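Local coordinates for oxygen-independent coproporphyrinogen III oxidase (Escherichia coli, PDB 1OLT), which catalyses the anaerobic oxidative decarboxylation of two propionate groups of coproporphyrinogen III to the vinyl groups of protoporphyrinogen IX, using S-adenosylmethionine and a [4Fe-4S] cluster, at residues Ile6-Ala11 / Gln265-Leu270; Val105-Trp110 / Gly312-Gly317; Tyr242-Leu245 / Ala251-Lys254; Ser327-Ile332 / Tyr336-Lys341. One frame throughout, in Å; residues are numbered along the deposited sequence. Where two conformers were deposited one is given.

Contact 1 (Ile6-Ala11 / Gln265-Leu270); sequences IDWDLA and QKLDIL
The indole of Trp8 overlaps one flank of the helical turn Leu267-Leu270, its six-membered ring inserted between the two leucines. That turn belongs to helix 263-279 of the radical SAM core, a member of the TIM-barrel clan, and Trp8 comes from the irregular N-terminal arm ahead of the first helix. The indole and the Leu267 side chain cross at about a right angle: CZ2 of Trp8 meets CB of Leu267 at 4.1 Å, and CH2 of Trp8 lies 3.5 Å from the backbone O of Leu267, an oblique approach. Leu270 lies at the ring's edge, near its plane, with CG 4.1 Å from Trp8 CZ3. The ring is directed at the helix by a chi1 of -176°, CG lying opposite the backbone N, and its length spans a gap in which the nearest alpha carbons, those of Leu10 and Leu267, are 8.4 Å apart. Tryptophan suits the task because a long, broad ring can span such a separation. An alanine here is likely to open a gap between arm and helix, with Leu267 and Leu270 losing most of their contact to residues 6-11. No hydrogen bond joins the two segments. Asp7 and Asp9 instead both form salt bridges with Lys428, and Leu431 adds packing against Trp8. Leu10, more exposed, extends the apolar patch: its CD2 lies in the plane of the indole at the edge and reaches Leu267 CD1 at 4.4 Å.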
# COMPACT_ATOMS: atom_id res chain seq x y z
N ILE A 6 1.01 20.16 -8.75
CA ILE A 6 2.40 19.91 -9.14
C ILE A 6 2.80 20.81 -10.32
O ILE A 6 1.99 21.13 -11.18
CB ILE A 6 2.77 18.38 -9.43
CG1 ILE A 6 2.35 17.96 -10.84
CG2 ILE A 6 2.15 17.45 -8.39
CD1 ILE A 6 3.41 18.07 -11.88
N ASP A 7 4.05 21.26 -10.31
CA ASP A 7 4.60 21.98 -11.45
C ASP A 7 5.78 21.16 -11.92
O ASP A 7 6.79 21.03 -11.22
CB ASP A 7 5.04 23.40 -11.08
CG ASP A 7 6.07 23.97 -12.06
OD1 ASP A 7 5.85 23.86 -13.29
OD2 ASP A 7 7.12 24.54 -11.68
N TRP A 8 5.63 20.61 -13.11
CA TRP A 8 6.63 19.72 -13.70
C TRP A 8 7.89 20.46 -14.12
O TRP A 8 7.80 21.46 -14.80
CB TRP A 8 6.02 19.04 -14.92
CG TRP A 8 6.90 18.04 -15.56
CD1 TRP A 8 7.81 18.26 -16.57
CD2 TRP A 8 6.93 16.63 -15.30
NE1 TRP A 8 8.42 17.07 -16.91
CE2 TRP A 8 7.89 16.06 -16.16
CE3 TRP A 8 6.24 15.79 -14.42
CZ2 TRP A 8 8.18 14.71 -16.16
CZ3 TRP A 8 6.53 14.44 -14.43
CH2 TRP A 8 7.48 13.92 -15.27
N ASP A 9 9.05 19.94 -13.72
CA ASP A 9 10.36 20.52 -14.05
C ASP A 9 11.34 19.43 -14.51
O ASP A 9 12.02 18.85 -13.67
CB ASP A 9 10.92 21.24 -12.82
CG ASP A 9 12.13 22.15 -13.14
OD1 ASP A 9 13.26 21.64 -13.35
OD2 ASP A 9 12.03 23.39 -13.16
N LEU A 10 11.41 19.17 -15.82
CA LEU A 10 12.28 18.11 -16.38
C LEU A 10 13.70 18.08 -15.80
O LEU A 10 14.23 16.99 -15.49
CB LEU A 10 12.43 18.27 -17.90
CG LEU A 10 11.28 17.78 -18.80
CD1 LEU A 10 11.35 18.46 -20.18
CD2 LEU A 10 11.24 16.21 -18.94
N ALA A 11 14.30 19.27 -15.65
CA ALA A 11 15.69 19.39 -15.21
C ALA A 11 15.86 18.96 -13.76
O ALA A 11 16.78 18.20 -13.44
CB ALA A 11 16.22 20.81 -15.41
N GLN A 265 10.48 8.31 -22.47
CA GLN A 265 9.14 7.84 -22.67
C GLN A 265 8.40 7.72 -21.30
O GLN A 265 7.22 8.15 -21.18
CB GLN A 265 9.07 6.57 -23.51
CG GLN A 265 9.29 6.74 -25.05
CD GLN A 265 9.34 5.38 -25.76
OE1 GLN A 265 9.91 4.42 -25.25
NE2 GLN A 265 8.70 5.30 -26.91
N LYS A 266 9.06 7.18 -20.28
CA LYS A 266 8.40 6.98 -18.98
C LYS A 266 8.08 8.35 -18.31
O LYS A 266 7.07 8.49 -17.64
CB LYS A 266 9.22 6.08 -18.05
CG LYS A 266 9.48 4.69 -18.56
CD LYS A 266 10.13 3.74 -17.44
CE LYS A 266 9.16 3.47 -16.20
NZ LYS A 266 9.50 2.26 -15.20
N LEU A 267 8.96 9.32 -18.49
CA LEU A 267 8.74 10.66 -18.00
C LEU A 267 7.59 11.32 -18.72
O LEU A 267 6.81 12.02 -18.08
CB LEU A 267 9.96 11.59 -18.16
CG LEU A 267 11.18 11.24 -17.29
CD1 LEU A 267 12.31 12.15 -17.52
CD2 LEU A 267 10.80 11.23 -15.83
N ASP A 268 7.49 11.11 -20.02
CA ASP A 268 6.39 11.70 -20.79
C ASP A 268 5.05 11.00 -20.38
O ASP A 268 4.06 11.67 -20.24
CB ASP A 268 6.60 11.58 -22.28
CG ASP A 268 7.69 12.52 -22.79
OD1 ASP A 268 8.17 13.46 -22.06
OD2 ASP A 268 8.10 12.37 -23.94
N ILE A 269 5.08 9.69 -20.14
CA ILE A 269 3.90 8.97 -19.63
C ILE A 269 3.46 9.56 -18.33
O ILE A 269 2.27 9.84 -18.15
CB ILE A 269 4.11 7.54 -19.53
CG1 ILE A 269 4.23 6.95 -20.91
CG2 ILE A 269 2.89 6.85 -18.74
CD1 ILE A 269 4.78 5.50 -20.91
N LEU A 270 4.39 9.82 -17.44
CA LEU A 270 4.02 10.28 -16.12
C LEU A 270 3.50 11.71 -16.17
O LEU A 270 2.48 11.99 -15.56
CB LEU A 270 5.19 10.19 -15.17
CG LEU A 270 4.88 10.72 -13.78
CD1 LEU A 270 3.71 10.01 -13.18
CD2 LEU A 270 6.08 10.62 -12.89

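Contact 2 (Val105-Trp110 / Gly312-Gly317); sequences VSQLHW and GYTTQG
Ser106 OG donates a short hydrogen bond of 2.6 Å to OE1 of Gln316, arriving nearly in line with the amide C=O (160°) and tilted 15° from the carbonyl plane. The hydroxyl occupies the crowded position between its own backbone N and carbonyl carbon (chi1 61°), which turns it toward the loop. The other end of the Gln316 amide makes a weak bond to the same residue: NE2 stands 3.4 Å from Ser106 O. A glutamine suits this place because one extended side chain carries both an acceptor and a donor across to the strand. A leucine in its place would probably leave Ser106 OG without its acceptor and Ser106 O without the weak amide donor. Gln107, in one of its two conformers, approaches Gln316 from the opposite direction, the two amide planes 37° apart, and its OE1 lies 3.5 Å from Gln316 CD. The same OE1 has at most a weak, unsettled bond from Thr314 OG1 at 3.2 Å; the stronger partner of the Gln107 amide is Ser54, bound through NE2. Thr314 OG1 also shapes the loop, accepting from the backbone N of Gln316 at 3.3 Å in an ST turn, which probably helps to present Gln316 to the strand. In the fold, strand 105-112 runs parallel between strands 53-62 and 140-146 of the radical SAM core, Gln316 also touches Glu141, and helix 120-133 packs against Leu108 and Trp110, while the short strand 313-314 pairs with 307-308 in a separate two-stranded antiparallel sheet.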
# COMPACT_ATOMS: atom_id res chain seq x y z
N VAL A 105 -11.83 -2.83 16.44
CA VAL A 105 -11.26 -2.89 15.12
C VAL A 105 -11.95 -1.82 14.27
O VAL A 105 -13.16 -1.82 14.15
CB VAL A 105 -11.38 -4.26 14.52
CG1 VAL A 105 -10.96 -4.22 13.13
CG2 VAL A 105 -10.48 -5.25 15.34
N SER A 106 -11.18 -0.88 13.74
CA SER A 106 -11.68 0.18 12.90
C SER A 106 -11.42 -0.07 11.42
O SER A 106 -11.97 0.61 10.54
CB SER A 106 -11.01 1.52 13.32
OG SER A 106 -9.60 1.44 13.14
N GLN A 107 -10.61 -1.09 11.14
CA GLN A 107 -10.11 -1.32 9.77
C GLN A 107 -9.72 -2.78 9.50
O GLN A 107 -9.03 -3.37 10.33
CB GLN A 107 -8.89 -0.47 9.63
CG GLN A 107 -8.45 -0.18 8.25
CD GLN A 107 -7.33 0.94 8.21
OE1 GLN A 107 -7.62 2.11 7.92
NE2 GLN A 107 -6.08 0.55 8.51
N LEU A 108 -10.14 -3.34 8.36
CA LEU A 108 -9.69 -4.65 7.91
C LEU A 108 -9.46 -4.55 6.42
O LEU A 108 -10.31 -4.04 5.69
CB LEU A 108 -10.77 -5.71 8.16
CG LEU A 108 -10.62 -7.07 7.47
CD1 LEU A 108 -9.41 -7.76 7.97
CD2 LEU A 108 -11.87 -7.87 7.69
N HIS A 109 -8.33 -5.09 5.96
CA HIS A 109 -8.04 -5.21 4.58
C HIS A 109 -7.44 -6.59 4.26
O HIS A 109 -6.62 -7.11 5.02
CB HIS A 109 -7.06 -4.18 4.16
CG HIS A 109 -6.72 -4.22 2.70
ND1 HIS A 109 -7.34 -3.43 1.80
CD2 HIS A 109 -5.86 -4.99 2.01
CE1 HIS A 109 -6.84 -3.66 0.59
NE2 HIS A 109 -5.92 -4.58 0.69
N TRP A 110 -7.88 -7.14 3.15
CA TRP A 110 -7.30 -8.33 2.61
C TRP A 110 -6.51 -7.91 1.35
O TRP A 110 -7.06 -7.35 0.43
CB TRP A 110 -8.36 -9.35 2.20
CG TRP A 110 -9.19 -9.94 3.36
CD1 TRP A 110 -9.10 -9.64 4.70
CD2 TRP A 110 -10.25 -10.90 3.25
NE1 TRP A 110 -10.04 -10.32 5.41
CE2 TRP A 110 -10.77 -11.12 4.56
CE3 TRP A 110 -10.82 -11.59 2.19
CZ2 TRP A 110 -11.83 -11.99 4.81
CZ3 TRP A 110 -11.90 -12.47 2.46
CH2 TRP A 110 -12.37 -12.66 3.73
N GLY A 312 -1.03 1.83 2.23
CA GLY A 312 -1.05 3.13 1.57
C GLY A 312 -1.66 4.24 2.38
O GLY A 312 -1.67 4.22 3.63
N TYR A 313 -2.13 5.28 1.69
CA TYR A 313 -2.70 6.41 2.40
C TYR A 313 -4.00 6.04 3.14
O TYR A 313 -4.75 5.19 2.67
CB TYR A 313 -2.97 7.52 1.42
CG TYR A 313 -1.74 8.25 0.95
CD1 TYR A 313 -0.89 8.89 1.83
CD2 TYR A 313 -1.46 8.32 -0.38
CE1 TYR A 313 0.24 9.59 1.37
CE2 TYR A 313 -0.37 9.05 -0.86
CZ TYR A 313 0.49 9.68 0.03
OH TYR A 313 1.58 10.37 -0.48
N THR A 314 -4.25 6.73 4.24
CA THR A 314 -5.42 6.45 5.06
C THR A 314 -5.71 7.59 5.97
O THR A 314 -4.78 8.29 6.38
CB THR A 314 -5.21 5.13 5.92
OG1 THR A 314 -6.40 4.85 6.68
CG2 THR A 314 -4.16 5.35 7.01
N THR A 315 -6.98 7.78 6.32
CA THR A 315 -7.41 8.75 7.35
C THR A 315 -7.15 8.32 8.81
O THR A 315 -7.11 9.13 9.68
CB THR A 315 -8.94 9.05 7.23
OG1 THR A 315 -9.65 7.81 6.98
CG2 THR A 315 -9.21 9.91 5.99
N GLN A 316 -7.00 7.03 9.03
CA GLN A 316 -6.87 6.46 10.38
C GLN A 316 -5.40 6.34 10.81
O GLN A 316 -4.69 5.34 10.46
CB GLN A 316 -7.52 5.08 10.38
CG GLN A 316 -9.01 5.12 9.94
CD GLN A 316 -9.76 3.78 10.17
OE1 GLN A 316 -9.41 3.00 11.10
NE2 GLN A 316 -10.78 3.53 9.34
N GLY A 317 -4.95 7.33 11.57
CA GLY A 317 -3.63 7.30 12.17
C GLY A 317 -3.70 6.87 13.62
O GLY A 317 -4.76 6.85 14.25

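Contact 3 (Tyr242-Leu245 / Ala251-Lys254); sequences YAHL and AQRK. With SAM (S-adenosylmethionine), chain C.
Gln252 lays its amide against the extended loop Tyr242-Leu245, turned differently toward each of the two rings there. Its plane stands 66° from the Tyr242 ring, which comes from the opposite direction and brings OH to 3.3 Å from Gln252 CD. Against the imidazole of His244 it lies only 20° from parallel, the two side chains running alongside in opposite senses. The rings are themselves tied together: Tyr242 OH and His244 ND1 share a hydrogen bond of 2.7 Å in the imidazole plane, and the backbone N of His244 sits over the centre of one face of the tyrosine. With CG anti to the backbone N (chi1 174°), Tyr242 carries its ring out so that OH reaches both His244 ND1 and the Gln252 chain. His244 NE2 is hydrogen-bonded to Asp257, so both ring nitrogens are engaged and the rotation of the imidazole is probably fixed. The amide uses its two ends separately. OE1 receives Leu245 N at 2.7 Å, in the carbonyl plane on a lone pair, while NE2 gives to Ala243 O at 2.9 Å and also to Phe68 O. A glutamine fits because it can accept and donate to main-chain groups at once. Ala243 O is thus gripped twice, since the adenine of S-adenosylmethionine gives its N6 to the same oxygen at 3.0 Å; Ala243 N in turn donates almost straight to adenine N1 at 3.1 Å. Main-chain N and O of one residue reading the Watson-Crick edge of adenine is a familiar mode of nucleotide recognition, here in the second S-adenosylmethionine site of this radical SAM enzyme.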
# COMPACT_ATOMS: atom_id res chain seq x y z
N TYR A 242 6.71 0.75 -13.16
CA TYR A 242 7.08 -0.68 -13.18
C TYR A 242 8.45 -0.87 -12.55
O TYR A 242 9.42 -0.34 -13.02
CB TYR A 242 7.03 -1.23 -14.61
CG TYR A 242 7.52 -2.64 -14.75
CD1 TYR A 242 7.08 -3.64 -13.89
CD2 TYR A 242 8.46 -2.97 -15.70
CE1 TYR A 242 7.54 -4.94 -14.03
CE2 TYR A 242 8.97 -4.22 -15.80
CZ TYR A 242 8.48 -5.23 -14.98
OH TYR A 242 9.03 -6.47 -15.08
N ALA A 243 8.53 -1.70 -11.53
CA ALA A 243 9.82 -2.06 -10.94
C ALA A 243 10.27 -3.42 -11.52
O ALA A 243 9.62 -4.46 -11.27
CB ALA A 243 9.69 -2.20 -9.44
N HIS A 244 11.35 -3.38 -12.26
CA HIS A 244 11.82 -4.52 -13.06
C HIS A 244 13.08 -5.05 -12.40
O HIS A 244 14.08 -4.34 -12.35
CB HIS A 244 12.15 -4.06 -14.47
CG HIS A 244 12.50 -5.19 -15.42
ND1 HIS A 244 11.62 -6.20 -15.74
CD2 HIS A 244 13.62 -5.41 -16.15
CE1 HIS A 244 12.20 -7.01 -16.60
NE2 HIS A 244 13.42 -6.56 -16.86
N LEU A 245 13.05 -6.24 -11.85
CA LEU A 245 14.23 -6.79 -11.19
C LEU A 245 14.17 -8.30 -11.39
O LEU A 245 13.83 -9.01 -10.44
CB LEU A 245 14.26 -6.41 -9.67
CG LEU A 245 15.63 -6.66 -8.97
CD1 LEU A 245 16.74 -6.00 -9.67
CD2 LEU A 245 15.55 -6.19 -7.49
N ALA A 251 9.41 -14.37 -12.93
CA ALA A 251 8.48 -14.23 -14.13
C ALA A 251 8.83 -13.07 -15.00
O ALA A 251 8.62 -13.10 -16.23
CB ALA A 251 7.09 -14.09 -13.69
N GLN A 252 9.46 -12.05 -14.39
CA GLN A 252 9.85 -10.90 -15.19
C GLN A 252 10.91 -11.23 -16.22
O GLN A 252 11.12 -10.46 -17.18
CB GLN A 252 10.31 -9.75 -14.28
CG GLN A 252 9.29 -9.27 -13.27
CD GLN A 252 9.91 -8.16 -12.37
OE1 GLN A 252 11.11 -8.04 -12.37
NE2 GLN A 252 9.09 -7.32 -11.73
N ARG A 253 11.54 -12.40 -16.09
CA ARG A 253 12.47 -12.87 -17.15
C ARG A 253 11.77 -13.11 -18.45
O ARG A 253 12.40 -13.10 -19.47
CB ARG A 253 13.30 -14.10 -16.75
CG ARG A 253 14.00 -13.91 -15.41
CD ARG A 253 14.68 -15.16 -14.83
NE ARG A 253 14.87 -14.91 -13.43
CZ ARG A 253 15.12 -15.82 -12.52
NH1 ARG A 253 15.23 -17.10 -12.84
NH2 ARG A 253 15.20 -15.44 -11.27
N LYS A 254 10.45 -13.26 -18.41
CA LYS A 254 9.67 -13.42 -19.65
C LYS A 254 9.42 -12.12 -20.35
O LYS A 254 8.92 -12.13 -21.46
CB LYS A 254 8.32 -14.12 -19.34
CG LYS A 254 8.56 -15.56 -18.91
CD LYS A 254 7.39 -16.50 -19.16
CE LYS A 254 7.85 -17.98 -19.21
NZ LYS A 254 7.60 -18.52 -20.56
N SAM C . -4.10 -9.76 -7.35
CA SAM C . -5.00 -8.68 -7.76
C SAM C . -4.78 -8.18 -9.19
O SAM C . -3.66 -8.43 -9.76
OXT SAM C . -5.74 -7.64 -9.70
CB SAM C . -4.74 -7.52 -6.78
CG SAM C . -3.66 -6.50 -7.03
SD SAM C . -1.99 -7.07 -6.83
CE SAM C . -1.94 -7.79 -5.18
C5' SAM C . -1.14 -5.50 -6.25
C4' SAM C . -0.63 -4.47 -7.32
O4' SAM C . 0.79 -4.35 -7.38
C3' SAM C . -0.99 -4.84 -8.74
O3' SAM C . -2.37 -4.64 -9.06
C2' SAM C . 0.01 -4.03 -9.58
O2' SAM C . -0.55 -2.78 -9.98
C1' SAM C . 1.14 -3.76 -8.61
N9 SAM C . 2.41 -4.32 -9.01
C8 SAM C . 2.73 -5.65 -8.93
N7 SAM C . 3.98 -5.82 -9.36
C5 SAM C . 4.47 -4.59 -9.69
C6 SAM C . 5.72 -4.16 -10.19
N6 SAM C . 6.74 -4.98 -10.42
N1 SAM C . 5.88 -2.82 -10.43
C2 SAM C . 4.83 -1.93 -10.20
N3 SAM C . 3.63 -2.34 -9.71
C4 SAM C . 3.47 -3.65 -9.48

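Contact 4 (Ser327-Ile332 / Tyr336-Lys341); sequences SAISMI and YAQNQK. With SAM (S-adenosylmethionine), chain D.
Ile329 and Gln338 meet as an antiparallel non-hydrogen-bonded pair, Ile329 CG1 lying 3.6 Å from Gln338 CG. The backbone of Ile329 meanwhile reads the adenine of S-adenosylmethionine: its N donates to N1 at 2.8 Å and its O accepts from N6 at 3.0 Å. A beta-branched residue suits the strand: CG1 packs on Gln338 while CG2 turns toward Ala337 O, and Ile329 CB lies 3.5 Å from adenine N1. Gln338, its CG anti to the backbone N (chi1 -167°), runs extended until NE2 reaches Ser327 O at 2.9 Å, the acceptor lying in the amide plane; OE1 is taken by Arg359, so both amide ends are satisfied. These residues belong to the beta hairpin of strands 329-332 and 335-339, two strands of a three-stranded antiparallel sheet whose third, 357-362, borders the second. Paired bonds between Ser330 and Ala337 set the register, with Ser330 N giving to Ala337 O at 2.8 Å; Asn339 N to Ala328 O follows, and past the strand ends Ser327 N bonds to Gln340 O, from above its carbonyl plane. On the same face as Ile329, Met331 makes a Met-aromatic contact with Tyr336, SD lying 4.8 Å from the ring centroid and CG nearer, at 3.6 Å from CD1. Further out, Tyr336 OH bonds to Tyr26 O, Ser330 OG to Gly323 N, and Asn339 ND2 to both Gly325 O and Glu92.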
# COMPACT_ATOMS: atom_id res chain seq x y z
N SER A 327 3.89 -13.62 5.09
CA SER A 327 4.53 -12.34 4.82
C SER A 327 3.93 -11.13 5.53
O SER A 327 4.51 -10.06 5.43
CB SER A 327 4.63 -12.02 3.33
OG SER A 327 3.42 -11.46 2.79
N ALA A 328 2.84 -11.31 6.29
CA ALA A 328 2.14 -10.18 6.86
C ALA A 328 2.97 -9.42 7.86
O ALA A 328 3.58 -9.99 8.75
CB ALA A 328 0.82 -10.57 7.44
N ILE A 329 2.98 -8.11 7.66
CA ILE A 329 3.60 -7.14 8.59
C ILE A 329 2.63 -6.50 9.56
O ILE A 329 1.54 -6.07 9.17
CB ILE A 329 4.36 -6.05 7.82
CG1 ILE A 329 5.48 -6.69 7.00
CG2 ILE A 329 5.07 -5.10 8.78
CD1 ILE A 329 6.04 -5.78 5.83
N SER A 330 3.03 -6.44 10.82
CA SER A 330 2.31 -5.77 11.89
C SER A 330 3.10 -4.49 12.29
O SER A 330 4.31 -4.53 12.27
CB SER A 330 2.24 -6.67 13.11
OG SER A 330 1.58 -7.90 12.85
N MET A 331 2.39 -3.40 12.61
CA MET A 331 2.95 -2.19 13.17
C MET A 331 2.24 -1.93 14.51
O MET A 331 1.13 -1.43 14.55
CB MET A 331 2.71 -1.04 12.23
CG MET A 331 3.42 -1.34 10.94
SD MET A 331 3.30 -0.12 9.57
CE MET A 331 1.44 0.44 9.49
N ILE A 332 2.89 -2.32 15.59
CA ILE A 332 2.25 -2.33 16.88
C ILE A 332 3.19 -1.74 17.94
O ILE A 332 4.32 -2.16 18.07
CB ILE A 332 1.87 -3.79 17.29
CG1 ILE A 332 0.87 -4.41 16.27
CG2 ILE A 332 1.22 -3.80 18.64
CD1 ILE A 332 0.59 -5.84 16.57
N TYR A 336 7.84 -3.02 14.43
CA TYR A 336 7.40 -3.72 13.25
C TYR A 336 7.76 -5.21 13.43
O TYR A 336 8.80 -5.54 13.95
CB TYR A 336 8.01 -3.16 11.95
CG TYR A 336 7.85 -1.66 11.74
CD1 TYR A 336 6.77 -0.96 12.28
CD2 TYR A 336 8.79 -0.92 11.00
CE1 TYR A 336 6.61 0.42 12.09
CE2 TYR A 336 8.65 0.48 10.82
CZ TYR A 336 7.55 1.14 11.36
OH TYR A 336 7.38 2.51 11.23
N ALA A 337 6.88 -6.10 12.98
CA ALA A 337 7.06 -7.53 13.08
C ALA A 337 6.48 -8.18 11.84
O ALA A 337 5.39 -7.84 11.41
CB ALA A 337 6.35 -8.04 14.34
N GLN A 338 7.18 -9.15 11.30
CA GLN A 338 6.71 -9.79 10.08
C GLN A 338 6.67 -11.28 10.26
O GLN A 338 7.58 -11.88 10.83
CB GLN A 338 7.65 -9.52 8.88
CG GLN A 338 7.10 -9.89 7.55
CD GLN A 338 7.96 -9.46 6.34
OE1 GLN A 338 9.15 -9.25 6.49
NE2 GLN A 338 7.32 -9.33 5.16
N ASN A 339 5.61 -11.86 9.73
CA ASN A 339 5.49 -13.31 9.59
C ASN A 339 6.43 -13.88 8.53
O ASN A 339 6.82 -13.19 7.55
CB ASN A 339 4.05 -13.66 9.21
CG ASN A 339 3.09 -13.61 10.38
OD1 ASN A 339 3.49 -13.61 11.58
ND2 ASN A 339 1.75 -13.61 10.05
N GLN A 340 6.82 -15.12 8.72
CA GLN A 340 7.44 -15.98 7.69
C GLN A 340 6.89 -15.64 6.31
O GLN A 340 5.69 -15.61 6.11
CB GLN A 340 7.19 -17.47 8.03
CG GLN A 340 7.79 -17.96 9.36
CD GLN A 340 9.29 -18.02 9.43
OE1 GLN A 340 9.98 -17.91 8.42
NE2 GLN A 340 9.82 -18.14 10.65
N LYS A 341 7.80 -15.43 5.36
CA LYS A 341 7.43 -15.15 4.00
C LYS A 341 7.34 -16.37 3.09
O LYS A 341 6.82 -16.28 2.01
CB LYS A 341 8.36 -14.07 3.37
CG LYS A 341 9.75 -14.49 3.01
CD LYS A 341 10.66 -13.23 2.68
CE LYS A 341 10.14 -12.43 1.46
NZ LYS A 341 10.62 -10.99 1.47
N SAM D . 3.86 -3.42 -3.15
CA SAM D . 3.46 -3.01 -4.51
C SAM D . 4.64 -2.40 -5.30
O SAM D . 5.04 -2.86 -6.39
OXT SAM D . 5.30 -1.42 -4.90
CB SAM D . 2.26 -2.02 -4.44
CG SAM D . 0.91 -2.63 -3.92
SD SAM D . 0.44 -2.10 -2.23
CE SAM D . -0.74 -0.75 -2.58
C5' SAM D . -0.70 -3.32 -1.48
C4' SAM D . -0.04 -4.68 -1.30
O4' SAM D . 0.97 -4.50 -0.32
C3' SAM D . -0.96 -5.77 -0.73
O3' SAM D . -1.82 -6.30 -1.73
C2' SAM D . 0.08 -6.69 -0.15
O2' SAM D . 0.72 -7.40 -1.18
C1' SAM D . 1.07 -5.70 0.48
N9 SAM D . 0.74 -5.36 1.85
C8 SAM D . -0.13 -4.43 2.28
N7 SAM D . -0.16 -4.46 3.67
C5 SAM D . 0.67 -5.38 4.08
C6 SAM D . 1.01 -5.83 5.33
N6 SAM D . 0.54 -5.31 6.45
N1 SAM D . 1.90 -6.84 5.39
C2 SAM D . 2.43 -7.39 4.29
N3 SAM D . 2.09 -6.98 3.06
C4 SAM D . 1.22 -5.98 2.96

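Contacts 1, 2 and 3 all reach into the radical SAM core: helix 263-279 in contact 1, strand 105-112 in contact 2, and the loop after strand 236-241 in contact 3. Along the chain, contacts 1 and 2 interleave, contact 3 falls within the span of each, and contact 4 opens after the other three have closed. Contact 1 touches contact 3 through Lys266, whereas contacts 1 and 4, with centres 35 Å apart, lie on opposite sides of the chain's centre. Contacts 2 and 4 have centres 16 Å apart. Contacts 3 and 4, with centres 25 Å apart, each supply backbone groups to the adenine of a different S-adenosylmethionine, so separate segments hold the two cofactors.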